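Galactose mutarotase-like protein (Clostridium acetobutylicum, PDB 3OS7) probably binds carbohydrate and interconverts the anomers of aldose sugars. Local coordinates at residues 48-54 and 187-193; 81-85 and 215-219; 272-278 and 335-341; 282-287 and 300-306. The contacts are given in a common frame with arbitrary orientation. Numbering follows the deposited sequence.

Interaction 1: residues 48-54 and 187-193; sequences KGVTILR and AFNVPFI
Two irregular strand ends meet side by side here, where residues 48-54, at the edge of the sheet containing strand 39-45, run along the end of strand 178-189 of the large antiparallel sheet. Gly49 (phi 71°, psi 27°) and Val50 form a G1 bulge opposite Asp45. Val50 and Thr51 are extended, Ile52 turns to a helical psi of -48°, and Leu53 and Arg54 extend again. On the other side, residues 187-189 are extended, a cis peptide precedes Pro191, and Val190 and Pro191 arch away, so contact resumes at Phe192. Nearest CA pairs are Thr51-Phe192 (5.3 Å), Leu53-Phe188 (4.6 Å, a single bridge) and Arg54-Asn189 (5.1 Å). Three backbone hydrogen bonds hold this register: Thr51 N to Phe192 O (3.0 Å), Asn189 N to Ile52 O (3.0 Å) and Arg54 N to Ala187 O (2.8 Å). The m rotamer of Asn189 brings ND2 to 2.9 Å from Thr51 O, a fourth hydrogen bond. A water donates to Ile52 O (2.9 Å) and Asn189 O (3.0 Å). Ile52 CG2 touches the edge of the Phe188 ring, 3.7 Å from CD1, and Val50 CG1 lies 3.9 Å from Phe192 CD1. Main-chain amides and carbonyls, aided by one asparagine and one water, thus supply the polar bonding across this irregular join, while Val50, Ile52 and Phe188 pack against Ile338 and Leu336 of strand 329-340.

Interaction 2: residues 81-85 and 215-219; sequences NRIDD and SRNLP
Arg216 reaches across from the loop after strand 201-213 to two consecutive aspartates. Its NH2 forms salt bridges with Asp84 OD1 (3.0 Å) and Asp85 OD1 (2.9 Å, weak as a hydrogen bond), and NH1 adds a weak bond to Asp84 OD1 (3.1 Å). A p value at chi3 bends the arginine, whose NE is held by Asn104 O. Asp84 is extended with chi1 t; Asp85 (60/16) and Asn217 (64/22) both adopt left-handed backbone conformations. Within 81-85, Asn81 OD1 accepts from Arg82 N (2.8 Å) and Arg82 NH1 (2.9 Å), steadying a guanidinium that also pairs with Glu101; Asn217 ND2 lies over one face of it, 3.4 Å from Arg82 NH2. Packing centres on Leu218, with CD1 3.5 Å from Asp84 CG and CD2 4.0 Å from Arg82 CB. The nearest CA pair is Arg82-Leu218, 7.0 Å apart, so side chains bridge the gap. A tartrate, probably from crystallisation, lies about 4 Å from the Arg82 side chain, consistent with that residue lining an aldose 1-epimerase sugar pocket.

Interaction 3: residues 272-278 and 335-341; sequences NTRVVYE and KLYIENM
Backbone pairing dominates this antiparallel ladder, in which strand 273-278 and strand 335-340 approach to 4.8 Å at 158°. The hydrogen-bonded pairs are Arg274-Glu339, Val276-Tyr337 and Glu278-Lys335, each with two N-to-O bonds: for example, Val276 N to Tyr337 O is 2.8 Å and Tyr337 N to Val276 O is 3.1 Å. Met341 N to Asn272 O (3.0 Å) and Asn272 ND2 to Met341 O (2.8 Å) fasten the C-terminus. Among charged and polar side chains, Arg274 NH1 forms a salt bridge with Glu339 OE2 (2.8 Å), and Tyr337 OH donates to Glu278 OE1 (2.8 Å); a water joins Arg274 NH2 and the carboxylate atom Met341 OXT, each at 3.1 Å. Apolar packing splits by face. Beside those polar groups, the p rotamer of Tyr337 lays its ring over Val276, whose CB sits 3.8 Å from the ring centroid in a CH-pi contact. On the buried face, Tyr277 CD1 meets Leu336 CD2 at 3.4 Å, and Thr273 CG2 meets Ile338 CG2 at 3.3 Å. That inner face packs on Ile52, Phe188 and Phe192, while strand 263-268 continues the sheet beyond 273-278, and strand 163-172 beyond 335-340.

Interaction 4: residues 282-287 and 300-306; sequences EYKYLV and IEPQTSI
The hairpin strands 285-287 and 300-303 run antiparallel, their axes approaching to 4.5 Å with 153° between their directions, and a classic bulge interrupts the pairing. Lys284 and Tyr285 oppose Gln303, whose O accepts from Lys284 N (2.9 Å) and Tyr285 N (3.0 Å); Gln303 N returns a bond to Tyr285 O (2.8 Å). Beyond the Leu286-Pro302 pair, Val287 N to Glu301 O (2.9 Å) and Glu301 N to Val287 O (2.8 Å) complete the register. Tyr283 lies against Pro302, its CD1 3.8 Å from Pro302 CB, and Leu286 CD1 meets Ile300 CG2 at 3.7 Å. On the other face, the Tyr285 ring (chi1 m) fits against the chain at Ser305-Ile306, just past the strand: Ile306 CB lies over it, 3.8 Å from the centroid. Val287 CG2 nestles 3.6 Å from Gln303 OE1, while Gln303 NE2 bonds back to Ser305 O (2.9 Å). Strand 246-256 flanks 285-287 and strand 178-189 flanks 300-303, embedding the hairpin within the large sheet; Tyr277 of strand 273-279 packs on Ile300 and Pro302.

Interactions 1 and 3 are close neighbours, with centres 11 Å apart: Phe188 CZ lies 3.4 Å from Tyr277 CD2, and Val50 CG1 lies 3.5 Å from Ile338 CD1. Tyr277 then carries the packing on to interaction 4, its OH 3.3 Å from Pro302 CG, although those centres are 20 Å apart. Interaction 4 in turn touches interaction 2, with centres 15 Å apart, where Asn81 CB is 3.6 Å from Gln303 OE1. Interactions 2 and 3, with centres 32 Å apart, do not touch. The tartrate near interaction 2 also lies about 5 Å from the Glu301 side chain, so interactions 2 and 4 may border the sugar pocket.

Interaction 1: residues 48-54 and 187-193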
# COMPACT_ATOMS: atom_id res chain seq x y z
N LYS A 48 5.50 18.54 14.57
CA LYS A 48 5.47 17.44 15.54
C LYS A 48 6.74 16.61 15.49
O LYS A 48 6.96 15.77 16.35
CB LYS A 48 4.25 16.56 15.31
CG LYS A 48 2.93 17.24 15.61
CD LYS A 48 1.79 16.24 15.51
CE LYS A 48 0.43 16.89 15.74
NZ LYS A 48 -0.65 15.86 15.84
N GLY A 49 7.57 16.84 14.48
CA GLY A 49 8.77 16.06 14.29
C GLY A 49 8.52 14.63 13.84
O GLY A 49 9.33 13.74 14.12
N VAL A 50 7.40 14.40 13.15
CA VAL A 50 7.01 13.04 12.77
C VAL A 50 7.18 12.90 11.27
O VAL A 50 6.75 13.80 10.51
CB VAL A 50 5.57 12.72 13.17
CG1 VAL A 50 5.12 11.39 12.56
CG2 VAL A 50 5.44 12.70 14.71
N THR A 51 7.84 11.82 10.84
CA THR A 51 7.89 11.46 9.44
C THR A 51 7.38 10.02 9.32
O THR A 51 7.99 9.07 9.82
CB THR A 51 9.27 11.67 8.76
OG1 THR A 51 9.21 11.17 7.42
CG2 THR A 51 10.39 11.00 9.51
N ILE A 52 6.24 9.87 8.65
CA ILE A 52 5.51 8.59 8.65
C ILE A 52 6.08 7.54 7.70
O ILE A 52 6.22 6.37 8.05
CB ILE A 52 4.04 8.82 8.30
CG1 ILE A 52 3.37 9.68 9.37
CG2 ILE A 52 3.31 7.46 8.08
CD1 ILE A 52 1.91 10.03 9.04
N LEU A 53 6.34 7.94 6.47
CA LEU A 53 6.67 7.00 5.40
C LEU A 53 8.18 6.91 5.18
O LEU A 53 8.89 7.92 5.21
CB LEU A 53 6.03 7.39 4.05
CG LEU A 53 4.50 7.39 4.02
CD1 LEU A 53 3.93 8.09 2.78
CD2 LEU A 53 3.96 5.95 4.21
N ARG A 54 8.64 5.70 4.89
CA ARG A 54 10.05 5.49 4.64
C ARG A 54 10.43 6.13 3.31
O ARG A 54 9.87 5.78 2.29
CB ARG A 54 10.38 4.01 4.62
CG ARG A 54 11.89 3.77 4.64
CD ARG A 54 12.17 2.41 4.17
NE ARG A 54 13.55 2.02 4.40
CZ ARG A 54 14.21 1.14 3.67
NH1 ARG A 54 13.63 0.53 2.64
NH2 ARG A 54 15.46 0.84 4.00
N ALA A 187 5.41 1.37 3.25
CA ALA A 187 6.65 1.29 4.03
C ALA A 187 6.71 2.40 5.09
O ALA A 187 6.76 3.59 4.74
CB ALA A 187 7.87 1.37 3.10
N PHE A 188 6.70 1.99 6.35
CA PHE A 188 6.63 2.90 7.49
C PHE A 188 7.93 2.99 8.27
O PHE A 188 8.55 1.98 8.56
CB PHE A 188 5.53 2.43 8.45
CG PHE A 188 4.16 2.60 7.88
CD1 PHE A 188 3.50 3.80 8.00
CD2 PHE A 188 3.54 1.57 7.19
CE1 PHE A 188 2.24 3.97 7.43
CE2 PHE A 188 2.31 1.75 6.63
CZ PHE A 188 1.66 2.95 6.76
N ASN A 189 8.27 4.21 8.67
CA ASN A 189 9.40 4.44 9.55
C ASN A 189 9.08 3.88 10.94
O ASN A 189 8.06 4.21 11.52
CB ASN A 189 9.69 5.94 9.66
CG ASN A 189 10.29 6.52 8.40
OD1 ASN A 189 11.19 5.92 7.79
ND2 ASN A 189 9.82 7.70 8.02
N VAL A 190 9.98 3.05 11.48
CA VAL A 190 9.88 2.58 12.85
C VAL A 190 11.29 2.69 13.48
O VAL A 190 12.12 1.82 13.27
CB VAL A 190 9.37 1.11 12.92
CG1 VAL A 190 9.23 0.67 14.36
CG2 VAL A 190 8.05 0.91 12.15
N PRO A 191 11.57 3.76 14.24
CA PRO A 191 10.70 4.81 14.72
C PRO A 191 10.38 5.88 13.67
O PRO A 191 11.09 6.04 12.68
CB PRO A 191 11.53 5.43 15.86
CG PRO A 191 12.90 5.37 15.36
CD PRO A 191 12.98 4.01 14.66
N PHE A 192 9.36 6.66 13.97
CA PHE A 192 8.89 7.73 13.09
C PHE A 192 9.15 9.12 13.68
O PHE A 192 8.77 10.13 13.08
CB PHE A 192 7.42 7.52 12.76
CG PHE A 192 6.52 7.34 13.98
CD1 PHE A 192 6.22 8.41 14.79
CD2 PHE A 192 5.96 6.11 14.28
CE1 PHE A 192 5.39 8.26 15.88
CE2 PHE A 192 5.14 5.96 15.38
CZ PHE A 192 4.85 7.03 16.17
N ILE A 193 9.81 9.18 14.83
CA ILE A 193 10.15 10.45 15.45
C ILE A 193 11.59 10.38 15.97
O ILE A 193 12.07 9.31 16.33
CB ILE A 193 9.13 10.80 16.57
CG1 ILE A 193 9.36 12.21 17.11
CG2 ILE A 193 9.14 9.76 17.71
CD1 ILE A 193 8.10 12.85 17.66
O HOH W 1 5.49 5.40 10.68

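Interaction 2: residues 81-85 and 215-219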
# COMPACT_ATOMS: atom_id res chain seq x y z
N ASN A 81 1.27 -8.98 -4.16
CA ASN A 81 1.84 -10.25 -3.81
C ASN A 81 1.75 -11.26 -4.96
O ASN A 81 1.64 -10.86 -6.14
CB ASN A 81 1.20 -10.76 -2.51
CG ASN A 81 2.19 -11.52 -1.64
OD1 ASN A 81 2.55 -12.65 -1.95
ND2 ASN A 81 2.66 -10.88 -0.58
N ARG A 82 1.77 -12.56 -4.63
CA ARG A 82 2.07 -13.63 -5.58
C ARG A 82 0.90 -14.25 -6.37
O ARG A 82 -0.21 -14.40 -5.87
CB ARG A 82 2.83 -14.74 -4.86
CG ARG A 82 4.15 -14.28 -4.32
CD ARG A 82 4.59 -15.19 -3.20
NE ARG A 82 5.92 -14.82 -2.77
CZ ARG A 82 6.20 -13.94 -1.82
NH1 ARG A 82 5.24 -13.34 -1.13
NH2 ARG A 82 7.47 -13.69 -1.55
N ILE A 83 1.18 -14.56 -7.64
CA ILE A 83 0.35 -15.45 -8.44
C ILE A 83 1.18 -16.69 -8.74
O ILE A 83 2.24 -16.59 -9.40
CB ILE A 83 -0.13 -14.83 -9.78
CG1 ILE A 83 -0.79 -13.45 -9.58
CG2 ILE A 83 -1.03 -15.82 -10.58
CD1 ILE A 83 -1.97 -13.42 -8.66
N ASP A 84 0.69 -17.84 -8.28
CA ASP A 84 1.35 -19.14 -8.47
C ASP A 84 1.72 -19.44 -9.92
O ASP A 84 0.86 -19.45 -10.81
CB ASP A 84 0.40 -20.23 -7.87
CG ASP A 84 0.97 -21.64 -7.92
OD1 ASP A 84 2.08 -21.84 -8.45
OD2 ASP A 84 0.28 -22.55 -7.38
N ASP A 85 3.03 -19.64 -10.18
CA ASP A 85 3.52 -19.94 -11.54
C ASP A 85 3.21 -18.84 -12.56
O ASP A 85 3.32 -19.06 -13.77
CB ASP A 85 2.99 -21.31 -12.06
CG ASP A 85 3.54 -22.49 -11.30
OD1 ASP A 85 4.57 -22.36 -10.60
OD2 ASP A 85 2.91 -23.58 -11.38
N SER A 215 5.86 -23.23 1.46
CA SER A 215 7.27 -22.88 1.30
C SER A 215 7.51 -21.97 0.08
O SER A 215 8.58 -21.39 -0.03
CB SER A 215 8.11 -24.15 1.19
OG SER A 215 7.75 -24.82 0.00
N ARG A 216 6.52 -21.84 -0.82
CA ARG A 216 6.59 -20.86 -1.91
C ARG A 216 5.86 -19.55 -1.59
O ARG A 216 5.67 -18.69 -2.44
CB ARG A 216 6.03 -21.49 -3.19
CG ARG A 216 6.92 -22.60 -3.72
CD ARG A 216 6.30 -23.32 -4.88
NE ARG A 216 6.07 -22.39 -5.98
CZ ARG A 216 5.08 -22.47 -6.87
NH1 ARG A 216 4.18 -23.45 -6.82
NH2 ARG A 216 5.00 -21.57 -7.83
N ASN A 217 5.49 -19.38 -0.33
CA ASN A 217 4.74 -18.23 0.15
C ASN A 217 3.33 -18.06 -0.42
O ASN A 217 2.78 -16.98 -0.35
CB ASN A 217 5.57 -16.94 0.05
CG ASN A 217 6.72 -16.91 1.05
OD1 ASN A 217 6.66 -17.54 2.09
ND2 ASN A 217 7.77 -16.19 0.74
N LEU A 218 2.76 -19.16 -0.91
CA LEU A 218 1.37 -19.22 -1.38
C LEU A 218 0.49 -19.72 -0.23
O LEU A 218 0.92 -20.58 0.54
CB LEU A 218 1.26 -20.16 -2.58
CG LEU A 218 2.15 -19.78 -3.76
CD1 LEU A 218 2.28 -20.96 -4.77
CD2 LEU A 218 1.63 -18.55 -4.40
N PRO A 219 -0.73 -19.19 -0.11
CA PRO A 219 -1.59 -19.69 0.97
C PRO A 219 -1.94 -21.13 0.79
O PRO A 219 -2.19 -21.60 -0.34
CB PRO A 219 -2.87 -18.85 0.85
CG PRO A 219 -2.52 -17.72 -0.04
CD PRO A 219 -1.38 -18.13 -0.89

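Interaction 3: residues 272-278 and 335-341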
# COMPACT_ATOMS: atom_id res chain seq x y z
N ASN A 272 4.26 9.67 23.28
CA ASN A 272 2.81 9.90 23.33
C ASN A 272 2.16 10.17 21.96
O ASN A 272 1.21 10.96 21.85
CB ASN A 272 2.41 11.04 24.29
CG ASN A 272 0.97 10.88 24.78
OD1 ASN A 272 0.63 9.86 25.37
ND2 ASN A 272 0.10 11.86 24.49
N THR A 273 2.66 9.49 20.95
CA THR A 273 2.20 9.66 19.57
C THR A 273 1.88 8.33 18.89
O THR A 273 2.61 7.36 19.03
CB THR A 273 3.31 10.37 18.75
OG1 THR A 273 3.74 11.54 19.45
CG2 THR A 273 2.82 10.78 17.34
N ARG A 274 0.79 8.33 18.11
CA ARG A 274 0.34 7.17 17.35
C ARG A 274 0.25 7.57 15.87
O ARG A 274 -0.31 8.63 15.56
CB ARG A 274 -1.05 6.76 17.84
CG ARG A 274 -1.62 5.61 17.10
CD ARG A 274 -3.02 5.29 17.51
NE ARG A 274 -3.08 4.86 18.89
CZ ARG A 274 -3.62 5.53 19.89
NH1 ARG A 274 -4.15 6.72 19.69
NH2 ARG A 274 -3.57 5.02 21.13
N VAL A 275 0.80 6.74 14.98
CA VAL A 275 0.58 6.87 13.54
C VAL A 275 -0.55 5.92 13.17
O VAL A 275 -0.54 4.76 13.56
CB VAL A 275 1.84 6.54 12.72
CG1 VAL A 275 1.49 6.38 11.24
CG2 VAL A 275 2.91 7.66 12.93
N VAL A 276 -1.56 6.44 12.48
CA VAL A 276 -2.75 5.65 12.15
C VAL A 276 -2.86 5.46 10.64
O VAL A 276 -2.76 6.42 9.86
CB VAL A 276 -4.04 6.33 12.67
CG1 VAL A 276 -5.26 5.46 12.33
CG2 VAL A 276 -3.97 6.60 14.18
N TYR A 277 -3.11 4.22 10.23
CA TYR A 277 -3.31 3.83 8.84
C TYR A 277 -4.68 3.17 8.75
O TYR A 277 -4.84 1.97 8.99
CB TYR A 277 -2.20 2.86 8.43
CG TYR A 277 -2.09 2.47 6.96
CD1 TYR A 277 -2.68 3.20 5.95
CD2 TYR A 277 -1.32 1.34 6.59
CE1 TYR A 277 -2.49 2.85 4.61
CE2 TYR A 277 -1.17 0.99 5.28
CZ TYR A 277 -1.75 1.72 4.29
OH TYR A 277 -1.56 1.37 2.96
N GLU A 278 -5.68 3.98 8.44
CA GLU A 278 -7.08 3.53 8.36
C GLU A 278 -7.40 3.08 6.93
O GLU A 278 -7.06 3.74 5.96
CB GLU A 278 -8.00 4.67 8.81
CG GLU A 278 -9.45 4.30 8.93
CD GLU A 278 -10.30 5.37 9.67
OE1 GLU A 278 -9.80 6.45 10.05
OE2 GLU A 278 -11.50 5.07 9.87
N LYS A 335 -6.47 6.29 4.91
CA LYS A 335 -6.10 7.54 5.52
C LYS A 335 -4.88 7.34 6.39
O LYS A 335 -4.75 6.32 7.04
CB LYS A 335 -7.26 8.08 6.36
CG LYS A 335 -8.46 8.46 5.55
CD LYS A 335 -9.62 8.90 6.44
CE LYS A 335 -10.87 9.17 5.61
NZ LYS A 335 -12.02 9.62 6.46
N LEU A 336 -3.98 8.31 6.37
CA LEU A 336 -2.80 8.27 7.23
C LEU A 336 -2.78 9.58 8.02
O LEU A 336 -2.87 10.66 7.44
CB LEU A 336 -1.54 8.18 6.37
CG LEU A 336 -1.19 6.83 5.80
CD1 LEU A 336 -0.02 7.00 4.79
CD2 LEU A 336 -0.77 5.89 6.92
N TYR A 337 -2.65 9.48 9.33
CA TYR A 337 -2.63 10.65 10.21
C TYR A 337 -1.91 10.35 11.50
O TYR A 337 -1.63 9.19 11.83
CB TYR A 337 -4.05 11.16 10.52
CG TYR A 337 -5.08 10.13 10.95
CD1 TYR A 337 -5.78 9.40 10.00
CD2 TYR A 337 -5.42 9.95 12.31
CE1 TYR A 337 -6.75 8.47 10.38
CE2 TYR A 337 -6.39 9.05 12.68
CZ TYR A 337 -7.04 8.30 11.72
OH TYR A 337 -8.03 7.38 12.04
N ILE A 338 -1.63 11.40 12.25
CA ILE A 338 -0.92 11.31 13.52
C ILE A 338 -1.88 11.78 14.61
O ILE A 338 -2.64 12.75 14.42
CB ILE A 338 0.32 12.25 13.52
CG1 ILE A 338 1.22 11.95 12.32
CG2 ILE A 338 1.10 12.16 14.85
CD1 ILE A 338 2.17 13.11 11.93
N GLU A 339 -1.84 11.13 15.76
CA GLU A 339 -2.66 11.61 16.88
C GLU A 339 -1.95 11.41 18.20
O GLU A 339 -0.99 10.62 18.30
CB GLU A 339 -4.06 10.96 16.85
CG GLU A 339 -4.05 9.49 17.02
CD GLU A 339 -5.42 8.81 16.91
OE1 GLU A 339 -6.36 9.32 16.27
OE2 GLU A 339 -5.52 7.70 17.47
N ASN A 340 -2.39 12.17 19.20
CA ASN A 340 -1.87 12.04 20.56
C ASN A 340 -2.43 10.80 21.18
O ASN A 340 -3.54 10.42 20.87
CB ASN A 340 -2.28 13.24 21.43
CG ASN A 340 -1.68 14.52 20.96
OD1 ASN A 340 -0.64 14.52 20.30
ND2 ASN A 340 -2.34 15.64 21.27
N MSE A 341 -1.66 10.15 22.04
CA MSE A 341 -2.16 9.00 22.78
C MSE A 341 -2.67 9.45 24.14
O MSE A 341 -2.37 10.56 24.60
OXT MSE A 341 -3.38 8.71 24.82
CB MSE A 341 -1.05 7.96 22.97
CG MSE A 341 -0.55 7.39 21.66
SE MSE A 341 0.90 6.15 21.82
CE MSE A 341 0.22 4.96 23.23
O HOH W 2 -5.10 6.81 23.11

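Interaction 4: residues 282-287 and 300-306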
# COMPACT_ATOMS: atom_id res chain seq x y z
N GLU A 282 -13.04 -2.15 1.52
CA GLU A 282 -12.57 -2.79 0.30
C GLU A 282 -11.29 -3.58 0.53
O GLU A 282 -10.97 -4.51 -0.24
CB GLU A 282 -12.34 -1.76 -0.82
CG GLU A 282 -13.64 -1.26 -1.49
CD GLU A 282 -14.36 -0.20 -0.69
OE1 GLU A 282 -13.78 0.40 0.24
OE2 GLU A 282 -15.54 0.05 -0.98
N TYR A 283 -10.55 -3.21 1.58
CA TYR A 283 -9.31 -3.92 1.91
C TYR A 283 -9.62 -5.03 2.91
O TYR A 283 -10.08 -4.78 4.02
CB TYR A 283 -8.26 -2.96 2.43
CG TYR A 283 -7.84 -1.96 1.40
CD1 TYR A 283 -7.05 -2.34 0.33
CD2 TYR A 283 -8.29 -0.66 1.44
CE1 TYR A 283 -6.68 -1.42 -0.67
CE2 TYR A 283 -7.95 0.28 0.43
CZ TYR A 283 -7.12 -0.11 -0.60
OH TYR A 283 -6.75 0.80 -1.58
N LYS A 284 -9.46 -6.27 2.45
CA LYS A 284 -9.92 -7.43 3.18
C LYS A 284 -8.81 -8.30 3.79
O LYS A 284 -9.08 -9.15 4.66
CB LYS A 284 -10.78 -8.25 2.25
CG LYS A 284 -12.00 -7.40 1.76
CD LYS A 284 -13.00 -8.12 0.96
CE LYS A 284 -14.06 -7.10 0.39
NZ LYS A 284 -14.76 -6.29 1.46
N TYR A 285 -7.58 -8.11 3.32
CA TYR A 285 -6.41 -8.87 3.75
C TYR A 285 -5.25 -7.91 3.95
O TYR A 285 -5.30 -6.76 3.51
CB TYR A 285 -6.01 -9.96 2.74
CG TYR A 285 -6.94 -11.13 2.73
CD1 TYR A 285 -8.11 -11.12 1.96
CD2 TYR A 285 -6.68 -12.25 3.52
CE1 TYR A 285 -8.99 -12.19 2.00
CE2 TYR A 285 -7.54 -13.34 3.53
CZ TYR A 285 -8.70 -13.31 2.77
OH TYR A 285 -9.56 -14.40 2.81
N LEU A 286 -4.22 -8.38 4.65
CA LEU A 286 -3.06 -7.55 4.92
C LEU A 286 -1.87 -8.44 5.17
O LEU A 286 -1.98 -9.48 5.84
CB LEU A 286 -3.35 -6.67 6.14
CG LEU A 286 -2.24 -5.74 6.60
CD1 LEU A 286 -2.86 -4.49 7.18
CD2 LEU A 286 -1.31 -6.40 7.62
N VAL A 287 -0.74 -8.01 4.60
CA VAL A 287 0.55 -8.64 4.83
C VAL A 287 1.36 -7.67 5.66
O VAL A 287 1.38 -6.47 5.41
CB VAL A 287 1.28 -8.99 3.52
CG1 VAL A 287 2.76 -9.35 3.79
CG2 VAL A 287 0.53 -10.11 2.79
N ILE A 300 3.35 -2.54 5.94
CA ILE A 300 1.99 -2.89 6.36
C ILE A 300 1.15 -2.75 5.11
O ILE A 300 0.94 -1.64 4.61
CB ILE A 300 1.50 -1.97 7.50
CG1 ILE A 300 2.39 -2.12 8.73
CG2 ILE A 300 0.03 -2.32 7.86
CD1 ILE A 300 2.05 -1.10 9.89
N GLU A 301 0.71 -3.90 4.58
CA GLU A 301 0.35 -4.04 3.18
C GLU A 301 -1.12 -4.48 3.00
O GLU A 301 -1.41 -5.66 2.95
CB GLU A 301 1.29 -5.05 2.52
CG GLU A 301 2.80 -4.82 2.82
CD GLU A 301 3.70 -5.90 2.17
OE1 GLU A 301 3.25 -6.58 1.24
OE2 GLU A 301 4.86 -6.08 2.60
N PRO A 302 -2.03 -3.51 2.87
CA PRO A 302 -3.42 -3.84 2.64
C PRO A 302 -3.63 -4.43 1.26
O PRO A 302 -2.93 -4.04 0.32
CB PRO A 302 -4.13 -2.51 2.78
CG PRO A 302 -3.13 -1.50 2.47
CD PRO A 302 -1.82 -2.04 2.93
N GLN A 303 -4.60 -5.33 1.15
CA GLN A 303 -4.94 -5.99 -0.12
C GLN A 303 -6.44 -6.21 -0.21
O GLN A 303 -7.08 -6.48 0.80
CB GLN A 303 -4.25 -7.38 -0.25
CG GLN A 303 -2.79 -7.40 0.07
CD GLN A 303 -2.08 -8.73 -0.21
OE1 GLN A 303 -0.86 -8.76 -0.28
NE2 GLN A 303 -2.83 -9.80 -0.39
N THR A 304 -6.98 -6.12 -1.42
CA THR A 304 -8.40 -6.44 -1.64
C THR A 304 -8.72 -7.92 -1.53
O THR A 304 -9.87 -8.30 -1.34
CB THR A 304 -8.87 -5.94 -3.03
OG1 THR A 304 -8.05 -6.55 -4.06
CG2 THR A 304 -8.76 -4.43 -3.09
N SER A 305 -7.72 -8.76 -1.68
CA SER A 305 -7.92 -10.17 -1.72
C SER A 305 -6.72 -10.89 -1.13
O SER A 305 -5.66 -10.30 -0.92
CB SER A 305 -8.16 -10.65 -3.16
OG SER A 305 -7.02 -10.59 -3.99
N ILE A 306 -6.91 -12.17 -0.89
CA ILE A 306 -5.87 -13.02 -0.40
C ILE A 306 -4.74 -13.14 -1.43
O ILE A 306 -4.94 -12.93 -2.64
CB ILE A 306 -6.45 -14.42 -0.00
CG1 ILE A 306 -5.50 -15.16 0.91
CG2 ILE A 306 -6.84 -15.26 -1.24
CD1 ILE A 306 -6.14 -16.40 1.52